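Local structure of protein FAM179B (Mus musculus, 5DN7) at residues 26-31 and 42-47. The protein binds microtubules and promotes their polymerization through its TOG domains, and takes part in ciliogenesis and the regulation of cilium length. Sequence-based numbering, arbitrary orientation.
Sequences ELHARL and QAVEEL
Residues 26-31 and 42-47 are both alpha-helical throughout and run in roughly opposed directions, their axes crossing at -138° with a closest approach of 9.2 Å. Leu-31 and Ala-43 set the register, their CA atoms 5.8 Å apart. The small Ala-43, its CB directed at the facing helix, lets two leucines close in: Leu-31 CD2 lies 3.6 Å from Ala-43 CB, and Leu-27, in the t, p rotamer, puts CD1 3.7 Å from the same methyl. Leu-31 (chi1 m, chi2 t) also reaches Leu-47, CD1 to CD2 4.0 Å. Such a helical hairpin matches the predicted first HEAT repeat of this second TOG domain (TOG 2), at the N-terminal end of the solenoid; Leu-47 extends the apolar layer to Phe-67 of helix 61-74. Along the more exposed margin, Arg-30 (chi1 m, chi2 t, chi3 p) spans the gap with a bidentate salt bridge to Glu-46, donating from NH2 to OE1 at a very short 2.4 Å and from NH1 to OE2 at 3.1 Å. Its NH1 also binds Glu-26 OE2 at 2.8 Å, one helical turn earlier, so one guanidinium is shared by two carboxylates whose nearest oxygens, Glu-26 OE1 and Glu-46 OE2, stay 4.2 Å apart.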
ATOM      1  N   GLU A  26      31.451  -8.166  -3.803  1.00 56.57           N
ATOM      2  CA  GLU A  26      31.877  -6.767  -3.757  1.00 60.03           C
ATOM      3  C   GLU A  26      30.725  -5.801  -3.759  1.00 63.09           C
ATOM      4  O   GLU A  26      30.724  -4.874  -3.006  1.00 66.84           O
ATOM      5  CB  GLU A  26      32.865  -6.393  -4.862  1.00 67.26           C
ATOM      6  CG  GLU A  26      32.387  -6.613  -6.278  1.00 72.81           C
ATOM      7  CD  GLU A  26      31.804  -5.380  -6.941  1.00 79.38           C
ATOM      8  OE1 GLU A  26      31.223  -5.531  -8.022  1.00 79.31           O
ATOM      9  OE2 GLU A  26      31.902  -4.278  -6.393  1.00 81.97           O
ATOM     10  N   LEU A  27      29.738  -6.017  -4.611  1.00 57.87           N
ATOM     11  CA  LEU A  27      28.532  -5.209  -4.544  1.00 47.86           C
ATOM     12  C   LEU A  27      27.804  -5.368  -3.213  1.00 46.29           C
ATOM     13  O   LEU A  27      27.284  -4.400  -2.670  1.00 45.99           O
ATOM     14  CB  LEU A  27      27.608  -5.571  -5.702  1.00 42.80           C
ATOM     15  CG  LEU A  27      26.329  -4.757  -5.833  1.00 40.70           C
ATOM     16  CD1 LEU A  27      26.636  -3.278  -5.729  1.00 38.95           C
ATOM     17  CD2 LEU A  27      25.659  -5.084  -7.156  1.00 34.28           C
ATOM     18  N   HIS A  28      27.765  -6.591  -2.695  1.00 46.72           N
ATOM     19  CA  HIS A  28      27.118  -6.850  -1.422  1.00 44.02           C
ATOM     20  C   HIS A  28      27.771  -6.047  -0.337  1.00 44.12           C
ATOM     21  O   HIS A  28      27.089  -5.387   0.476  1.00 43.87           O
ATOM     22  CB  HIS A  28      27.175  -8.334  -1.084  1.00 42.28           C
ATOM     23  CG  HIS A  28      26.297  -8.729   0.078  1.00 47.34           C
ATOM     24  ND1 HIS A  28      26.581  -9.772   0.879  1.00 53.87           N
ATOM     25  CD2 HIS A  28      25.111  -8.176   0.560  1.00 48.56           C
ATOM     26  CE1 HIS A  28      25.628  -9.884   1.824  1.00 54.76           C
ATOM     27  NE2 HIS A  28      24.730  -8.907   1.627  1.00 54.48           N
ATOM     28  N   ALA A  29      29.099  -6.089  -0.308  1.00 51.89           N
ATOM     29  CA  ALA A  29      29.885  -5.332   0.656  1.00 53.64           C
ATOM     30  C   ALA A  29      29.596  -3.841   0.521  1.00 51.95           C
ATOM     31  O   ALA A  29      29.397  -3.159   1.523  1.00 56.46           O
ATOM     32  CB  ALA A  29      31.370  -5.608   0.479  1.00 54.71           C
ATOM     33  N   ARG A  30      29.563  -3.328  -0.706  1.00 46.72           N
ATOM     34  CA  ARG A  30      29.194  -1.914  -0.880  1.00 45.77           C
ATOM     35  C   ARG A  30      27.757  -1.574  -0.454  1.00 54.75           C
ATOM     36  O   ARG A  30      27.459  -0.426  -0.118  1.00 57.65           O
ATOM     37  CB  ARG A  30      29.403  -1.478  -2.328  1.00 38.94           C
ATOM     38  CG  ARG A  30      30.838  -1.125  -2.656  1.00 48.28           C
ATOM     39  CD  ARG A  30      31.108  -1.302  -4.127  1.00 52.59           C
ATOM     40  NE  ARG A  30      30.165  -0.559  -4.952  1.00 55.60           N
ATOM     41  CZ  ARG A  30      29.882  -0.879  -6.207  1.00 61.42           C
ATOM     42  NH1 ARG A  30      30.462  -1.939  -6.759  1.00 65.77           N
ATOM     43  NH2 ARG A  30      29.013  -0.159  -6.907  1.00 60.47           N
ATOM     44  N   LEU A  31      26.874  -2.569  -0.476  1.00 52.71           N
ATOM     45  CA  LEU A  31      25.482  -2.363  -0.093  1.00 50.98           C
ATOM     46  C   LEU A  31      25.341  -2.368   1.419  1.00 56.05           C
ATOM     47  O   LEU A  31      24.526  -1.631   1.970  1.00 55.91           O
ATOM     48  CB  LEU A  31      24.575  -3.437  -0.706  1.00 45.59           C
ATOM     49  CG  LEU A  31      24.361  -3.433  -2.221  1.00 47.18           C
ATOM     50  CD1 LEU A  31      23.881  -4.801  -2.703  1.00 42.51           C
ATOM     51  CD2 LEU A  31      23.387  -2.333  -2.650  1.00 40.40           C
ATOM     52  N   GLN A  42      24.617   4.326  -5.513  1.00 52.44           N
ATOM     53  CA  GLN A  42      25.190   3.770  -6.713  1.00 54.17           C
ATOM     54  C   GLN A  42      25.187   2.253  -6.675  1.00 49.32           C
ATOM     55  O   GLN A  42      24.864   1.643  -7.654  1.00 50.82           O
ATOM     56  CB  GLN A  42      26.599   4.321  -6.960  1.00 61.80           C
ATOM     57  CG  GLN A  42      27.503   3.381  -7.736  1.00 68.96           C
ATOM     58  CD  GLN A  42      27.265   3.465  -9.215  1.00 74.12           C
ATOM     59  OE1 GLN A  42      26.470   4.291  -9.670  1.00 79.02           O
ATOM     60  NE2 GLN A  42      27.958   2.617  -9.990  1.00 67.85           N
ATOM     61  N   ALA A  43      25.524   1.671  -5.532  1.00 42.84           N
ATOM     62  CA  ALA A  43      25.489   0.230  -5.322  1.00 41.15           C
ATOM     63  C   ALA A  43      24.078  -0.304  -5.583  1.00 32.74           C
ATOM     64  O   ALA A  43      23.892  -1.266  -6.333  1.00 37.52           O
ATOM     65  CB  ALA A  43      25.938  -0.104  -3.932  1.00 37.43           C
ATOM     66  N   VAL A  44      23.095   0.341  -4.968  1.00 29.47           N
ATOM     67  CA  VAL A  44      21.697   0.006  -5.160  1.00 36.66           C
ATOM     68  C   VAL A  44      21.279   0.042  -6.646  1.00 40.44           C
ATOM     69  O   VAL A  44      20.547  -0.845  -7.131  1.00 35.62           O
ATOM     70  CB  VAL A  44      20.798   0.962  -4.346  1.00 36.19           C
ATOM     71  CG1 VAL A  44      19.329   0.686  -4.630  1.00 33.44           C
ATOM     72  CG2 VAL A  44      21.088   0.837  -2.866  1.00 34.36           C
ATOM     73  N   GLU A  45      21.741   1.049  -7.379  1.00 38.08           N
ATOM     74  CA  GLU A  45      21.331   1.128  -8.775  1.00 37.43           C
ATOM     75  C   GLU A  45      22.023   0.046  -9.614  1.00 37.84           C
ATOM     76  O   GLU A  45      21.427  -0.530 -10.538  1.00 37.47           O
ATOM     77  CB  GLU A  45      21.609   2.508  -9.339  1.00 46.33           C
ATOM     78  CG  GLU A  45      21.606   2.538 -10.831  1.00 59.71           C
ATOM     79  CD  GLU A  45      20.272   3.004 -11.343  1.00 73.93           C
ATOM     80  OE1 GLU A  45      19.342   3.102 -10.509  1.00 75.42           O
ATOM     81  OE2 GLU A  45      20.140   3.243 -12.565  1.00 80.50           O
ATOM     82  N   GLU A  46      23.279  -0.238  -9.277  1.00 44.21           N
ATOM     83  CA  GLU A  46      23.982  -1.396  -9.829  1.00 50.79           C
ATOM     84  C   GLU A  46      23.145  -2.670  -9.641  1.00 47.18           C
ATOM     85  O   GLU A  46      22.909  -3.427 -10.591  1.00 47.06           O
ATOM     86  CB  GLU A  46      25.347  -1.550  -9.157  1.00 55.47           C
ATOM     87  CG  GLU A  46      26.517  -1.757 -10.104  1.00 67.74           C
ATOM     88  CD  GLU A  46      27.856  -1.479  -9.427  1.00 75.53           C
ATOM     89  OE1 GLU A  46      28.145  -0.297  -9.129  1.00 77.54           O
ATOM     90  OE2 GLU A  46      28.615  -2.442  -9.176  1.00 78.38           O
ATOM     91  N   LEU A  47      22.694  -2.880  -8.406  1.00 36.43           N
ATOM     92  CA  LEU A  47      21.817  -3.989  -8.065  1.00 31.78           C
ATOM     93  C   LEU A  47      20.596  -4.033  -8.973  1.00 35.50           C
ATOM     94  O   LEU A  47      20.244  -5.088  -9.494  1.00 38.02           O
ATOM     95  CB  LEU A  47      21.383  -3.892  -6.604  1.00 28.74           C
ATOM     96  CG  LEU A  47      20.538  -5.058  -6.097  1.00 31.65           C
ATOM     97  CD1 LEU A  47      21.171  -6.377  -6.511  1.00 29.12           C
ATOM     98  CD2 LEU A  47      20.393  -4.969  -4.570  1.00 29.58           C
TER